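Local coordinates for protein probable cobalt-precorrin-6B C(15)-methyltransferase (decarboxylating) (Methanothermobacter thermautotrophicus, PDB 1L3I) that probably methylates C-15 of cobalt-precorrin-6B with S-adenosyl-L-methionine and then decarboxylates C-12, yielding cobalt-precorrin-7 on the anaerobic route to cobalamin, at residues I8-P11 / S12-G15; N64-A67 / I68-T71; G107-G110 / G111-E115; T139-E142 / A143-L147. All coordinates share one frame; numbering follows the deposited sequence.

Contact 1 of 4, residues I8-P11 / S12-G15; sequences IKNP and SVPG. With SAH (S-adenosyl-L-homocysteine), chain G.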
loop_
_atom_site.group_PDB
_atom_site.type_symbol
_atom_site.label_atom_id
_atom_site.label_comp_id
_atom_site.label_asym_id
_atom_site.label_seq_id
_atom_site.Cartn_x
_atom_site.Cartn_y
_atom_site.Cartn_z
ATOM N N ILE A 8 2.457 -15.629 22.784
ATOM C CA ILE A 8 3.281 -14.941 23.773
ATOM C C ILE A 8 4.597 -14.594 23.105
ATOM O O ILE A 8 5.236 -15.440 22.465
ATOM C CB ILE A 8 3.555 -15.804 25.031
ATOM C CG1 ILE A 8 2.240 -16.187 25.714
ATOM C CG2 ILE A 8 4.385 -15.010 26.024
ATOM C CD1 ILE A 8 1.565 -15.044 26.480
ATOM N N LYS A 9 4.969 -13.330 23.198
ATOM C CA LYS A 9 6.208 -12.876 22.593
ATOM C C LYS A 9 7.390 -12.842 23.556
ATOM O O LYS A 9 7.238 -12.489 24.721
ATOM C CB LYS A 9 6.023 -11.480 22.005
ATOM C CG LYS A 9 5.456 -11.453 20.609
ATOM C CD LYS A 9 5.658 -10.081 19.988
ATOM C CE LYS A 9 4.496 -9.174 20.298
ATOM N NZ LYS A 9 3.351 -9.607 19.499
ATOM N N ASN A 10 8.544 -13.270 23.057
ATOM C CA ASN A 10 9.798 -13.224 23.796
ATOM C C ASN A 10 10.493 -12.012 23.155
ATOM O O ASN A 10 10.487 -11.850 21.940
ATOM C CB ASN A 10 10.599 -14.504 23.571
ATOM C CG ASN A 10 12.002 -14.410 24.121
ATOM O OD1 ASN A 10 12.784 -13.585 23.690
ATOM N ND2 ASN A 10 12.330 -15.264 25.075
ATOM N N PRO A 11 11.118 -11.147 23.960
ATOM C CA PRO A 11 11.757 -9.982 23.329
ATOM C C PRO A 11 12.887 -10.187 22.300
ATOM O O PRO A 11 13.178 -9.289 21.517
ATOM C CB PRO A 11 12.167 -9.131 24.538
ATOM C CG PRO A 11 12.370 -10.148 25.628
ATOM C CD PRO A 11 11.252 -11.114 25.430
ATOM N N SER A 12 13.478 -11.374 22.251
ATOM C CA SER A 12 14.569 -11.638 21.322
ATOM C C SER A 12 14.157 -12.485 20.113
ATOM O O SER A 12 15.000 -12.853 19.298
ATOM C CB SER A 12 15.701 -12.371 22.054
ATOM O OG SER A 12 15.331 -13.711 22.377
ATOM N N VAL A 13 12.878 -12.845 20.042
ATOM C CA VAL A 13 12.366 -13.685 18.965
ATOM C C VAL A 13 11.298 -12.915 18.176
ATOM O O VAL A 13 10.319 -12.441 18.743
ATOM C CB VAL A 13 11.776 -15.028 19.515
ATOM C CG1 VAL A 13 11.246 -15.881 18.390
ATOM C CG2 VAL A 13 12.828 -15.798 20.300
ATOM N N PRO A 14 11.530 -12.706 16.862
ATOM C CA PRO A 14 10.545 -11.983 16.053
ATOM C C PRO A 14 9.281 -12.761 15.779
ATOM O O PRO A 14 9.265 -13.986 15.827
ATOM C CB PRO A 14 11.330 -11.667 14.780
ATOM C CG PRO A 14 12.369 -12.709 14.720
ATOM C CD PRO A 14 12.792 -12.895 16.126
ATOM N N GLY A 15 8.195 -12.035 15.587
ATOM C CA GLY A 15 6.932 -12.673 15.277
ATOM C C GLY A 15 5.882 -12.381 16.315
ATOM O O GLY A 15 6.128 -11.625 17.241
HETATM N N SAH G . 7.227 -16.846 11.085
HETATM C CA SAH G . 7.498 -16.814 12.527
HETATM C CB SAH G . 8.619 -15.799 12.874
HETATM C CG SAH G . 9.975 -16.133 12.191
HETATM S SD SAH G . 11.352 -15.037 12.556
HETATM C C SAH G . 6.211 -16.462 13.259
HETATM O O SAH G . 5.194 -16.285 12.565
HETATM O OXT SAH G . 6.228 -16.388 14.504
HETATM C "C5'" SAH G . 12.673 -15.785 11.634
HETATM C "C4'" SAH G . 13.355 -16.880 12.375
HETATM O "O4'" SAH G . 14.395 -17.325 11.484
HETATM C "C3'" SAH G . 14.080 -16.471 13.751
HETATM O "O3'" SAH G . 13.583 -17.056 14.997
HETATM C "C2'" SAH G . 15.539 -16.837 13.394
HETATM O "O2'" SAH G . 16.424 -17.194 14.467
HETATM C "C1'" SAH G . 15.329 -17.907 12.347
HETATM N N9 SAH G . 16.411 -18.246 11.432
HETATM C C8 SAH G . 17.082 -17.381 10.533
HETATM N N7 SAH G . 17.985 -18.018 9.852
HETATM C C5 SAH G . 17.935 -19.354 10.310
HETATM C C6 SAH G . 18.647 -20.520 9.975
HETATM N N6 SAH G . 19.607 -20.522 9.043
HETATM N N1 SAH G . 18.352 -21.690 10.608
HETATM C C2 SAH G . 17.396 -21.673 11.529
HETATM N N3 SAH G . 16.661 -20.651 11.929
HETATM C C4 SAH G . 16.971 -19.508 11.283
HETATM O O HOH W 1 8.463 -13.465 20.102
#

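Contact 2 of 4, residues N64-A67 / I68-T71; sequences NPEA and ISTT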
loop_
_atom_site.group_PDB
_atom_site.type_symbol
_atom_site.label_atom_id
_atom_site.label_comp_id
_atom_site.label_asym_id
_atom_site.label_seq_id
_atom_site.Cartn_x
_atom_site.Cartn_y
_atom_site.Cartn_z
ATOM N N ASN A 64 17.828 -19.945 17.107
ATOM C CA ASN A 64 17.588 -19.407 18.427
ATOM C C ASN A 64 16.905 -20.371 19.382
ATOM O O ASN A 64 15.743 -20.742 19.172
ATOM C CB ASN A 64 16.780 -18.103 18.327
ATOM C CG ASN A 64 16.802 -17.266 19.624
ATOM O OD1 ASN A 64 16.021 -16.318 19.770
ATOM N ND2 ASN A 64 17.702 -17.586 20.542
ATOM N N PRO A 65 17.612 -20.785 20.465
ATOM C CA PRO A 65 17.081 -21.700 21.477
ATOM C C PRO A 65 15.801 -21.076 22.020
ATOM O O PRO A 65 14.838 -21.773 22.327
ATOM C CB PRO A 65 18.166 -21.671 22.552
ATOM C CG PRO A 65 19.401 -21.479 21.786
ATOM C CD PRO A 65 19.011 -20.426 20.782
ATOM N N GLU A 66 15.800 -19.746 22.107
ATOM C CA GLU A 66 14.664 -18.997 22.611
ATOM C C GLU A 66 13.462 -19.035 21.689
ATOM O O GLU A 66 12.322 -18.935 22.149
ATOM C CB GLU A 66 15.074 -17.552 22.891
ATOM C CG GLU A 66 15.974 -17.415 24.113
ATOM C CD GLU A 66 15.232 -17.539 25.462
ATOM O OE1 GLU A 66 14.199 -18.244 25.568
ATOM O OE2 GLU A 66 15.705 -16.924 26.439
ATOM N N ALA A 67 13.723 -19.133 20.388
ATOM C CA ALA A 67 12.638 -19.228 19.419
ATOM C C ALA A 67 12.001 -20.622 19.581
ATOM O O ALA A 67 10.778 -20.768 19.547
ATOM C CB ALA A 67 13.172 -19.052 18.015
ATOM N N ILE A 68 12.833 -21.639 19.815
ATOM C CA ILE A 68 12.334 -23.005 19.982
ATOM C C ILE A 68 11.488 -23.107 21.258
ATOM O O ILE A 68 10.446 -23.767 21.285
ATOM C CB ILE A 68 13.495 -24.021 20.022
ATOM C CG1 ILE A 68 14.205 -24.075 18.654
ATOM C CG2 ILE A 68 12.982 -25.393 20.453
ATOM C CD1 ILE A 68 13.331 -24.553 17.509
ATOM N N SER A 69 11.937 -22.408 22.293
ATOM C CA SER A 69 11.224 -22.380 23.564
ATOM C C SER A 69 9.874 -21.644 23.435
ATOM O O SER A 69 8.854 -22.126 23.934
ATOM C CB SER A 69 12.121 -21.719 24.619
ATOM O OG SER A 69 11.436 -21.511 25.843
ATOM N N THR A 70 9.876 -20.492 22.756
ATOM C CA THR A 70 8.670 -19.676 22.541
ATOM C C THR A 70 7.628 -20.437 21.713
ATOM O O THR A 70 6.429 -20.407 22.031
ATOM C CB THR A 70 9.036 -18.352 21.842
ATOM O OG1 THR A 70 9.996 -17.656 22.641
ATOM C CG2 THR A 70 7.817 -17.472 21.639
ATOM N N THR A 71 8.100 -21.125 20.669
ATOM C CA THR A 71 7.213 -21.927 19.822
ATOM C C THR A 71 6.597 -23.091 20.632
ATOM O O THR A 71 5.381 -23.285 20.576
ATOM C CB THR A 71 7.927 -22.434 18.521
ATOM O OG1 THR A 71 8.318 -21.315 17.721
ATOM C CG2 THR A 71 6.991 -23.301 17.667
#

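Contact 3 of 4, residues G107-G110 / G111-E115; sequences GGSG and GELQE. With SAH (S-adenosyl-L-homocysteine), chain G.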
loop_
_atom_site.group_PDB
_atom_site.type_symbol
_atom_site.label_atom_id
_atom_site.label_comp_id
_atom_site.label_asym_id
_atom_site.label_seq_id
_atom_site.Cartn_x
_atom_site.Cartn_y
_atom_site.Cartn_z
ATOM N N GLY A 107 10.581 -19.099 6.941
ATOM C CA GLY A 107 10.283 -17.887 7.689
ATOM C C GLY A 107 11.498 -17.041 8.032
ATOM O O GLY A 107 11.342 -15.909 8.497
ATOM N N GLY A 108 12.693 -17.585 7.809
ATOM C CA GLY A 108 13.950 -16.898 8.082
ATOM C C GLY A 108 15.087 -17.688 7.445
ATOM O O GLY A 108 15.071 -18.911 7.464
ATOM N N SER A 109 16.048 -17.014 6.830
ATOM C CA SER A 109 17.161 -17.721 6.193
ATOM C C SER A 109 18.551 -17.410 6.790
ATOM O O SER A 109 19.493 -18.191 6.631
ATOM C CB SER A 109 17.133 -17.460 4.688
ATOM O OG SER A 109 17.183 -16.067 4.417
ATOM N N GLY A 110 18.681 -16.244 7.425
ATOM C CA GLY A 110 19.933 -15.860 8.070
ATOM C C GLY A 110 21.193 -15.881 7.225
ATOM O O GLY A 110 22.280 -16.186 7.720
ATOM N N GLY A 111 21.062 -15.554 5.950
ATOM C CA GLY A 111 22.211 -15.538 5.071
ATOM C C GLY A 111 22.401 -16.812 4.281
ATOM O O GLY A 111 23.151 -16.824 3.317
ATOM N N GLU A 112 21.674 -17.862 4.641
ATOM C CA GLU A 112 21.798 -19.153 3.960
ATOM C C GLU A 112 20.595 -19.519 3.097
ATOM O O GLU A 112 20.349 -20.696 2.850
ATOM C CB GLU A 112 22.026 -20.256 4.998
ATOM C CG GLU A 112 23.174 -19.965 5.944
ATOM C CD GLU A 112 23.207 -20.896 7.134
ATOM O OE1 GLU A 112 22.150 -21.461 7.484
ATOM O OE2 GLU A 112 24.296 -21.044 7.727
ATOM N N LEU A 113 19.882 -18.514 2.594
ATOM C CA LEU A 113 18.690 -18.770 1.788
ATOM C C LEU A 113 18.917 -19.733 0.628
ATOM O O LEU A 113 18.202 -20.732 0.469
ATOM C CB LEU A 113 18.092 -17.464 1.258
ATOM C CG LEU A 113 16.831 -17.671 0.424
ATOM C CD1 LEU A 113 15.696 -18.233 1.278
ATOM C CD2 LEU A 113 16.441 -16.362 -0.222
ATOM N N GLN A 114 19.925 -19.425 -0.177
ATOM C CA GLN A 114 20.263 -20.234 -1.342
ATOM C C GLN A 114 20.487 -21.701 -0.984
ATOM O O GLN A 114 19.933 -22.596 -1.625
ATOM C CB GLN A 114 21.505 -19.654 -1.996
ATOM C CG GLN A 114 21.897 -20.315 -3.284
ATOM C CD GLN A 114 23.105 -19.650 -3.889
ATOM O OE1 GLN A 114 24.232 -19.805 -3.394
ATOM N NE2 GLN A 114 22.884 -18.884 -4.955
ATOM N N GLU A 115 21.278 -21.930 0.058
ATOM C CA GLU A 115 21.600 -23.278 0.531
ATOM C C GLU A 115 20.339 -23.997 1.002
ATOM O O GLU A 115 20.104 -25.155 0.645
ATOM C CB GLU A 115 22.598 -23.178 1.684
ATOM C CG GLU A 115 23.112 -24.492 2.210
ATOM C CD GLU A 115 24.106 -24.317 3.353
ATOM O OE1 GLU A 115 24.420 -23.154 3.718
ATOM O OE2 GLU A 115 24.579 -25.352 3.887
HETATM N N SAH G . 7.227 -16.846 11.085
HETATM C CA SAH G . 7.498 -16.814 12.527
HETATM C CB SAH G . 8.619 -15.799 12.874
HETATM C CG SAH G . 9.975 -16.133 12.191
HETATM S SD SAH G . 11.352 -15.037 12.556
HETATM C C SAH G . 6.211 -16.462 13.259
HETATM O O SAH G . 5.194 -16.285 12.565
HETATM O OXT SAH G . 6.228 -16.388 14.504
HETATM C "C5'" SAH G . 12.673 -15.785 11.634
HETATM C "C4'" SAH G . 13.355 -16.880 12.375
HETATM O "O4'" SAH G . 14.395 -17.325 11.484
HETATM C "C3'" SAH G . 14.080 -16.471 13.751
HETATM O "O3'" SAH G . 13.583 -17.056 14.997
HETATM C "C2'" SAH G . 15.539 -16.837 13.394
HETATM O "O2'" SAH G . 16.424 -17.194 14.467
HETATM C "C1'" SAH G . 15.329 -17.907 12.347
HETATM N N9 SAH G . 16.411 -18.246 11.432
HETATM C C8 SAH G . 17.082 -17.381 10.533
HETATM N N7 SAH G . 17.985 -18.018 9.852
HETATM C C5 SAH G . 17.935 -19.354 10.310
HETATM C C6 SAH G . 18.647 -20.520 9.975
HETATM N N6 SAH G . 19.607 -20.522 9.043
HETATM N N1 SAH G . 18.352 -21.690 10.608
HETATM C C2 SAH G . 17.396 -21.673 11.529
HETATM N N3 SAH G . 16.661 -20.651 11.929
HETATM C C4 SAH G . 16.971 -19.508 11.283
HETATM O O HOH W 2 19.566 -15.368 3.300
#

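Contact 4 of 4, residues T139-E142 / A143-L147; sequences TKFE and AMECL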
loop_
_atom_site.group_PDB
_atom_site.type_symbol
_atom_site.label_atom_id
_atom_site.label_comp_id
_atom_site.label_asym_id
_atom_site.label_seq_id
_atom_site.Cartn_x
_atom_site.Cartn_y
_atom_site.Cartn_z
ATOM N N THR A 139 16.198 -10.450 -0.001
ATOM C CA THR A 139 15.582 -11.760 0.067
ATOM C C THR A 139 14.531 -11.947 -1.038
ATOM O O THR A 139 14.408 -13.030 -1.577
ATOM C CB THR A 139 14.925 -11.970 1.437
ATOM O OG1 THR A 139 15.872 -11.631 2.460
ATOM C CG2 THR A 139 14.473 -13.397 1.615
ATOM N N LYS A 140 13.795 -10.887 -1.372
ATOM C CA LYS A 140 12.760 -10.986 -2.410
ATOM C C LYS A 140 13.412 -11.320 -3.745
ATOM O O LYS A 140 12.946 -12.193 -4.477
ATOM C CB LYS A 140 11.961 -9.673 -2.523
ATOM C CG LYS A 140 11.083 -9.379 -1.328
ATOM C CD LYS A 140 10.523 -7.965 -1.368
ATOM C CE LYS A 140 10.044 -7.549 0.026
ATOM N NZ LYS A 140 9.697 -6.109 0.106
ATOM N N PHE A 141 14.504 -10.630 -4.047
ATOM C CA PHE A 141 15.234 -10.847 -5.280
ATOM C C PHE A 141 15.872 -12.235 -5.257
ATOM O O PHE A 141 15.702 -13.024 -6.186
ATOM C CB PHE A 141 16.329 -9.796 -5.422
ATOM C CG PHE A 141 17.172 -9.966 -6.652
ATOM C CD1 PHE A 141 16.731 -9.482 -7.886
ATOM C CD2 PHE A 141 18.413 -10.614 -6.582
ATOM C CE1 PHE A 141 17.506 -9.639 -9.030
ATOM C CE2 PHE A 141 19.201 -10.777 -7.723
ATOM C CZ PHE A 141 18.751 -10.289 -8.949
ATOM N N GLU A 142 16.593 -12.528 -4.180
ATOM C CA GLU A 142 17.283 -13.804 -3.996
ATOM C C GLU A 142 16.371 -15.026 -4.123
ATOM O O GLU A 142 16.698 -15.949 -4.858
ATOM C CB GLU A 142 18.023 -13.815 -2.647
ATOM C CG GLU A 142 19.102 -14.877 -2.551
ATOM C CD GLU A 142 20.146 -14.737 -3.669
ATOM O OE1 GLU A 142 20.423 -13.589 -4.110
ATOM O OE2 GLU A 142 20.684 -15.785 -4.107
ATOM N N ALA A 143 15.219 -15.001 -3.446
ATOM C CA ALA A 143 14.258 -16.102 -3.477
ATOM C C ALA A 143 13.827 -16.388 -4.916
ATOM O O ALA A 143 13.773 -17.537 -5.344
ATOM C CB ALA A 143 13.028 -15.761 -2.591
HETATM N N MSE A 144 13.565 -15.326 -5.664
HETATM C CA MSE A 144 13.142 -15.426 -7.053
HETATM C C MSE A 144 14.218 -16.062 -7.934
HETATM O O MSE A 144 13.969 -17.093 -8.550
HETATM C CB MSE A 144 12.807 -14.043 -7.575
HETATM C CG MSE A 144 11.653 -13.399 -6.848
HETATM SE SE MSE A 144 10.043 -13.685 -7.792
HETATM C CE MSE A 144 10.208 -12.133 -8.924
ATOM N N GLU A 145 15.399 -15.448 -7.980
ATOM C CA GLU A 145 16.508 -15.964 -8.785
ATOM C C GLU A 145 16.782 -17.426 -8.422
ATOM O O GLU A 145 16.730 -18.304 -9.275
ATOM C CB GLU A 145 17.785 -15.106 -8.595
ATOM C CG GLU A 145 18.993 -15.555 -9.478
ATOM C CD GLU A 145 20.162 -14.552 -9.518
ATOM O OE1 GLU A 145 20.786 -14.297 -8.453
ATOM O OE2 GLU A 145 20.475 -14.041 -10.627
ATOM N N CYS A 146 17.004 -17.693 -7.142
ATOM C CA CYS A 146 17.278 -19.048 -6.696
ATOM C C CYS A 146 16.225 -20.048 -7.111
ATOM O O CYS A 146 16.555 -21.070 -7.694
ATOM C CB CYS A 146 17.452 -19.088 -5.191
ATOM S SG CYS A 146 19.045 -18.425 -4.698
ATOM N N LEU A 147 14.959 -19.745 -6.844
ATOM C CA LEU A 147 13.905 -20.667 -7.202
ATOM C C LEU A 147 13.780 -20.866 -8.705
ATOM O O LEU A 147 13.452 -21.962 -9.147
ATOM C CB LEU A 147 12.579 -20.250 -6.584
ATOM C CG LEU A 147 12.438 -20.586 -5.097
ATOM C CD1 LEU A 147 11.232 -19.887 -4.522
ATOM C CD2 LEU A 147 12.329 -22.088 -4.916
HETATM O O HOH W 3 20.603 -16.647 -6.695
#

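Contact 1 of 4, residues I8-P11 / S12-G15
Asn10 OD1 is gripped by two donors of Ser12. The backbone N of Ser12 meets Asn10 OD1 at 2.7 Å, in the carbonyl plane of the amide and almost straight (N-H...O 168°), which makes an Asx turn. The hydroxyl Ser12 OG donates to the same Asn10 OD1 at 2.9 Å, but from above that plane. Two torsions set this up: Asn10 CG is swung anti to its own N (chi1 170°), carrying the amide forward along the chain, and Ser12 OG sits between its backbone N and carbonyl carbon (chi1 71°), beside the N-H that shares its acceptor. The main chain closes on the same residues, for Val13 N bonds to Asn10 O at 3.2 Å and completes a type I beta turn with Pro11 and Ser12 at the corners. A water accepts from Asn10 N at 3.0 Å and lies next to Val13 O, while Lys9 lays CD against Gly15 O (3.2 Å). Further out, Pro14 CG is 3.3 Å from SD of the bound S-adenosyl-L-homocysteine, and Pro14 O is bonded by Thr44 OG1 of the cofactor-binding loop. A side chain on Gly15 would run into the ligand carboxylate. With Asn10 O and OD1 both occupied, the turn is braced by main chain and side chain together, consistent with a fixed path for Pro14 and Gly15 past the homocysteine moiety.

Contact 2 of 4, residues N64-A67 / I68-T71
Residues Asn64-Ala67 and Ile68-Thr71 meet as successive turns at the start of helix 65-77, which follows strand 57-62 and has Asn64 as its N-cap residue. Main-chain bonds of the i to i+4 kind run through it: Ile68 N reaches Asn64 O at 3.1 Å, Ser69 N reaches Pro65 O at 3.0 Å, and Thr71 N reaches Ala67 O at 2.9 Å. Glu66 O is held twice. Thr70 N approaches it at 3.0 Å, and Thr70 OG1 donates to the same Glu66 O at 2.7 Å from the opposite face of the carbonyl plane. The hydroxyl gets there because it stands anti to its own carbonyl carbon (chi1 -58°), folded back over the preceding turn. A valine in place of Thr70 would probably leave Glu66 O with the backbone N-H alone among these donors and one face of its carbonyl without a mate. The single hydroxyl proton of Thr71 has both Ala67 O and Gly43 O within reach. Within the beta-alpha-beta unit of strands 57-62 and 84-88, Ile68 packs on Asp62, Leu86 and Glu88, Thr71 touches Leu86, and Ala67 touches both Asp62 and the bound S-adenosyl-L-homocysteine.

Contact 3 of 4, residues G107-G110 / G111-E115
Ser109 and Leu113 make the tight part of this contact, Ser109 CB resting 3.5 Å from Leu113 CA and Ser109 OG touching the CB of the same leucine. A water bridges this pair, lying 2.7 Å from Ser109 OG and accepting from Leu113 N at 3.2 Å, an N-H at the start of helix 113-122; it meets Gly111 N only weakly. The looser part is the exposed corner at Gly110 and Gly111, both with positive phi, where the chain reverses in a type I' beta turn closed by Glu112 N bonding to Ser109 O at 3.0 Å. A side chain on Gly110 would run into the adenine of S-adenosyl-L-homocysteine. Toward the ligand, Glu112, its chain extended beyond CG, brings OE1 to 3.1 Å from the adenine amine N6 in a weak bond, and N6 also donates weakly to Ser109 O. Gly110 N lies 3.1 Å from the ring nitrogen N7. The loop thus runs along the adenosine, from the ribose at Gly107 and Gly108 to the adenine at Ser109, Gly110 and Glu112. It leads from strand 101-106 into helix 113-122, where Leu113 and Gln114 pack against helix 137-149 and Glu112 touches Pro92 of helix 91-95.

Contact 4 of 4, residues T139-E142 / A143-L147
Glu142 and Cys146, one turn apart on helix 137-149, meet through both backbone and side chain. Cys146 N bonds to Glu142 O at 2.9 Å, while the carboxylate oxygen Glu142 OE2 lies 3.2 Å from Cys146 SG. Glu142 gets its carboxylate there by setting CG anti to the backbone N (chi1 -162°) and then bending at chi2, which turns the group along the helix. The same Glu142 OE2 accepts a bond from a water at 2.7 Å, and that water gives its other proton to Glu145 OE1 at 2.9 Å, which probably eases the repulsion between the like charges of the two acids. A leucine in place of Glu142 would probably break the water bridge to Glu145 and remove the carboxylate beside Cys146 SG. Other backbone acceptors are met in ordinary alpha-helical fashion: Thr139 O by Ala143 N at 2.8 Å, Phe141 O by Glu145 N at 3.0 Å and Ala143 O by Leu147 N, whereas Met144 N reaches Lys140 O only weakly. This helix follows strand 128-134 of the Rossmann-like sheet, and its inner side chains lie on that strand and on strand 170-183. Lys140 O is also approached by CG of the selenomethionine Met144, at 3.0 Å. The ring of Phe141 brings CE2 to 3.9 Å from Glu145 OE1, ring and carboxylate planes 66° apart, and stacks on Phe141 of a neighbouring subunit. Lys140 NZ points outside the contact to a salt bridge with Glu158.

How the contacts relate
The four contacts follow one another along the chain and fall into two touching pairs. Contacts 1 and 2 have centres 9 Å apart, with Val13 and Asn10 packed on the beginning of helix 65-77. Contacts 3 and 4, 11 Å apart between centres, meet where Leu113 and Gln114 lie against Glu142, Ala143 and Cys146. The pairs are well separated, the centres of contacts 2 and 4 being 27 Å apart. Helices 65-77, 113-122 and 137-149 all belong to the Rossmann-like fold built on the mixed sheet. Contacts 1 to 3 border the S-adenosyl-L-homocysteine pocket, contact 1 at the homocysteine part and contact 3 along the adenosine, whereas contact 4 lies on the side where subunits of the homotetramer meet.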